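Local structure of thermostable carboxypeptidase 1 (Pyrococcus furiosus, 1KA2) at residues W21-A26 with V55-L60. The protein removes amino acids one after another from the C-terminus of peptides, with broad specificity, as a homodimeric, cobalt-binding metallocarboxypeptidase. Sequence-based numbering, arbitrary orientation.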
ATOM      1  N   TRP A  21      11.107   5.552  11.564  1.00 30.90           N
ATOM      2  CA  TRP A  21       9.669   5.747  11.476  1.00 30.00           C
ATOM      3  C   TRP A  21       9.169   5.510  10.046  1.00 29.85           C
ATOM      4  O   TRP A  21       8.123   4.896   9.843  1.00 32.24           O
ATOM      5  CB  TRP A  21       9.279   7.166  11.926  1.00 30.71           C
ATOM      6  CG  TRP A  21       7.811   7.455  11.722  1.00 27.77           C
ATOM      7  CD1 TRP A  21       6.787   7.188  12.587  1.00 28.63           C
ATOM      8  CD2 TRP A  21       7.206   7.970  10.533  1.00 28.35           C
ATOM      9  NE1 TRP A  21       5.578   7.498  12.007  1.00 28.29           N
ATOM     10  CE2 TRP A  21       5.806   7.980  10.743  1.00 29.55           C
ATOM     11  CE3 TRP A  21       7.711   8.421   9.302  1.00 30.23           C
ATOM     12  CZ2 TRP A  21       4.899   8.428   9.768  1.00 28.64           C
ATOM     13  CZ3 TRP A  21       6.805   8.867   8.323  1.00 31.19           C
ATOM     14  CH2 TRP A  21       5.415   8.862   8.567  1.00 29.32           C
ATOM     15  N   ALA A  22       9.912   5.988   9.055  1.00 28.66           N
ATOM     16  CA  ALA A  22       9.507   5.816   7.662  1.00 28.05           C
ATOM     17  C   ALA A  22       9.436   4.341   7.234  1.00 28.46           C
ATOM     18  O   ALA A  22       8.516   3.937   6.515  1.00 26.60           O
ATOM     19  CB  ALA A  22      10.458   6.590   6.753  1.00 27.26           C
ATOM     20  N   ILE A  23      10.414   3.542   7.649  1.00 28.91           N
ATOM     21  CA  ILE A  23      10.388   2.126   7.307  1.00 30.68           C
ATOM     22  C   ILE A  23       9.118   1.521   7.916  1.00 30.97           C
ATOM     23  O   ILE A  23       8.455   0.704   7.282  1.00 33.35           O
ATOM     24  CB  ILE A  23      11.645   1.394   7.844  1.00 32.45           C
ATOM     25  CG1 ILE A  23      12.889   1.935   7.137  1.00 32.91           C
ATOM     26  CG2 ILE A  23      11.539  -0.110   7.601  1.00 30.01           C
ATOM     27  CD1 ILE A  23      14.178   1.315   7.638  1.00 34.30           C
ATOM     28  N   GLY A  24       8.767   1.946   9.132  1.00 31.88           N
ATOM     29  CA  GLY A  24       7.564   1.443   9.789  1.00 31.76           C
ATOM     30  C   GLY A  24       6.294   1.845   9.050  1.00 32.37           C
ATOM     31  O   GLY A  24       5.343   1.062   8.920  1.00 32.62           O
ATOM     32  N   HIS A  25       6.265   3.083   8.573  1.00 30.86           N
ATOM     33  CA  HIS A  25       5.125   3.559   7.809  1.00 29.79           C
ATOM     34  C   HIS A  25       4.995   2.592   6.642  1.00 29.37           C
ATOM     35  O   HIS A  25       3.925   2.066   6.351  1.00 28.08           O
ATOM     36  CB  HIS A  25       5.413   4.950   7.270  1.00 29.66           C
ATOM     37  CG  HIS A  25       4.341   5.480   6.378  1.00 28.82           C
ATOM     38  ND1 HIS A  25       3.150   5.975   6.862  1.00 29.67           N
ATOM     39  CD2 HIS A  25       4.279   5.594   5.030  1.00 29.06           C
ATOM     40  CE1 HIS A  25       2.398   6.372   5.848  1.00 31.37           C
ATOM     41  NE2 HIS A  25       3.062   6.153   4.726  1.00 28.33           N
ATOM     42  N   ALA A  26       6.121   2.353   5.984  1.00 30.53           N
ATOM     43  CA  ALA A  26       6.159   1.452   4.844  1.00 29.62           C
ATOM     44  C   ALA A  26       5.709   0.035   5.237  1.00 28.70           C
ATOM     45  O   ALA A  26       4.920  -0.572   4.532  1.00 29.55           O
ATOM     46  CB  ALA A  26       7.566   1.431   4.252  1.00 28.77           C
ATOM     47  N   VAL A  55      14.994  -6.284   8.765  1.00 33.58           N
ATOM     48  CA  VAL A  55      16.404  -6.352   9.107  1.00 35.56           C
ATOM     49  C   VAL A  55      17.025  -4.955   9.025  1.00 35.69           C
ATOM     50  O   VAL A  55      17.885  -4.602   9.825  1.00 35.49           O
ATOM     51  CB  VAL A  55      17.181  -7.303   8.167  1.00 36.46           C
ATOM     52  CG1 VAL A  55      18.679  -7.172   8.417  1.00 35.47           C
ATOM     53  CG2 VAL A  55      16.733  -8.749   8.404  1.00 36.69           C
ATOM     54  N   LEU A  56      16.571  -4.154   8.068  1.00 35.75           N
ATOM     55  CA  LEU A  56      17.115  -2.816   7.905  1.00 37.02           C
ATOM     56  C   LEU A  56      16.739  -1.985   9.117  1.00 36.52           C
ATOM     57  O   LEU A  56      17.570  -1.278   9.695  1.00 37.39           O
ATOM     58  CB  LEU A  56      16.553  -2.159   6.639  1.00 37.58           C
ATOM     59  CG  LEU A  56      17.450  -1.175   5.878  1.00 39.31           C
ATOM     60  CD1 LEU A  56      16.591  -0.394   4.878  1.00 38.74           C
ATOM     61  CD2 LEU A  56      18.147  -0.226   6.843  1.00 38.59           C
ATOM     62  N   SER A  57      15.472  -2.085   9.493  1.00 35.68           N
ATOM     63  CA  SER A  57      14.935  -1.353  10.630  1.00 36.21           C
ATOM     64  C   SER A  57      15.729  -1.641  11.909  1.00 36.78           C
ATOM     65  O   SER A  57      16.188  -0.718  12.587  1.00 36.44           O
ATOM     66  CB  SER A  57      13.467  -1.733  10.820  1.00 34.17           C
ATOM     67  OG  SER A  57      12.799  -0.762  11.590  1.00 37.71           O
ATOM     68  N   HIS A  58      15.878  -2.928  12.222  1.00 36.88           N
ATOM     69  CA  HIS A  58      16.610  -3.406  13.397  1.00 37.19           C
ATOM     70  C   HIS A  58      18.044  -2.883  13.369  1.00 38.06           C
ATOM     71  O   HIS A  58      18.608  -2.516  14.399  1.00 37.20           O
ATOM     72  CB  HIS A  58      16.623  -4.947  13.400  1.00 38.19           C
ATOM     73  CG  HIS A  58      17.400  -5.560  14.531  1.00 38.76           C
ATOM     74  ND1 HIS A  58      16.948  -5.562  15.835  1.00 38.46           N
ATOM     75  CD2 HIS A  58      18.583  -6.219  14.545  1.00 38.99           C
ATOM     76  CE1 HIS A  58      17.816  -6.200  16.600  1.00 36.86           C
ATOM     77  NE2 HIS A  58      18.818  -6.609  15.842  1.00 37.98           N
ATOM     78  N   GLU A  59      18.627  -2.863  12.176  1.00 38.49           N
ATOM     79  CA  GLU A  59      19.986  -2.387  11.998  1.00 40.14           C
ATOM     80  C   GLU A  59      20.097  -0.908  12.361  1.00 40.90           C
ATOM     81  O   GLU A  59      21.041  -0.498  13.033  1.00 40.31           O
ATOM     82  CB  GLU A  59      20.421  -2.607  10.551  1.00 43.00           C
ATOM     83  CG  GLU A  59      21.867  -2.265  10.276  1.00 47.75           C
ATOM     84  CD  GLU A  59      22.272  -2.563   8.843  1.00 50.48           C
ATOM     85  OE1 GLU A  59      22.228  -3.752   8.441  1.00 48.57           O
ATOM     86  OE2 GLU A  59      22.632  -1.601   8.123  1.00 52.92           O
ATOM     87  N   LEU A  60      19.126  -0.113  11.919  1.00 41.54           N
ATOM     88  CA  LEU A  60      19.121   1.324  12.197  1.00 40.67           C
ATOM     89  C   LEU A  60      18.887   1.626  13.680  1.00 40.88           C
ATOM     90  O   LEU A  60      19.480   2.549  14.243  1.00 41.01           O
ATOM     91  CB  LEU A  60      18.039   2.019  11.355  1.00 39.87           C
ATOM     92  CG  LEU A  60      18.224   2.085   9.832  1.00 39.74           C
ATOM     93  CD1 LEU A  60      17.008   2.741   9.186  1.00 38.01           C
ATOM     94  CD2 LEU A  60      19.473   2.877   9.495  1.00 37.15           C
TER
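I23 pushes its longer branch over the backbone of S57 and between two leucines of the facing helix. Its CD1 lies 3.5 Å from CD1 of L60 and 4.0 Å from CD1 of L56; the I23 and L56 side chains cross at about a right angle. Because CG1 stands anti to the carbonyl carbon (chi1 -65°) and the chain is then extended (chi2 178°), CD1 reaches forward to 4.1 Å from the CA of S57. The second branch fills in beside it, CG2 lying 4.1 Å from CB of S57. Branching at CB lets isoleucine send CG2 to the small serine and CD1 to the leucines, whose flexible apolar ends suit a place beside it. S57, its CA 6.6 Å from that of I23, offers little bulk to hold the helices further apart. No hydrogen bond crosses the contact; apolar packing joins the segments, whose axes run nearly antiparallel, at 159° and 9.9 Å apart. They belong to helices 8-36 and 43-61, an N-terminal helical hairpin away from the metal site. The second subunit packs here too, its own L56 against L56 and its R19 in a salt bridge with E59, while H25 ties helix 8-36 to the backbone of F244, just beyond strand 241-243.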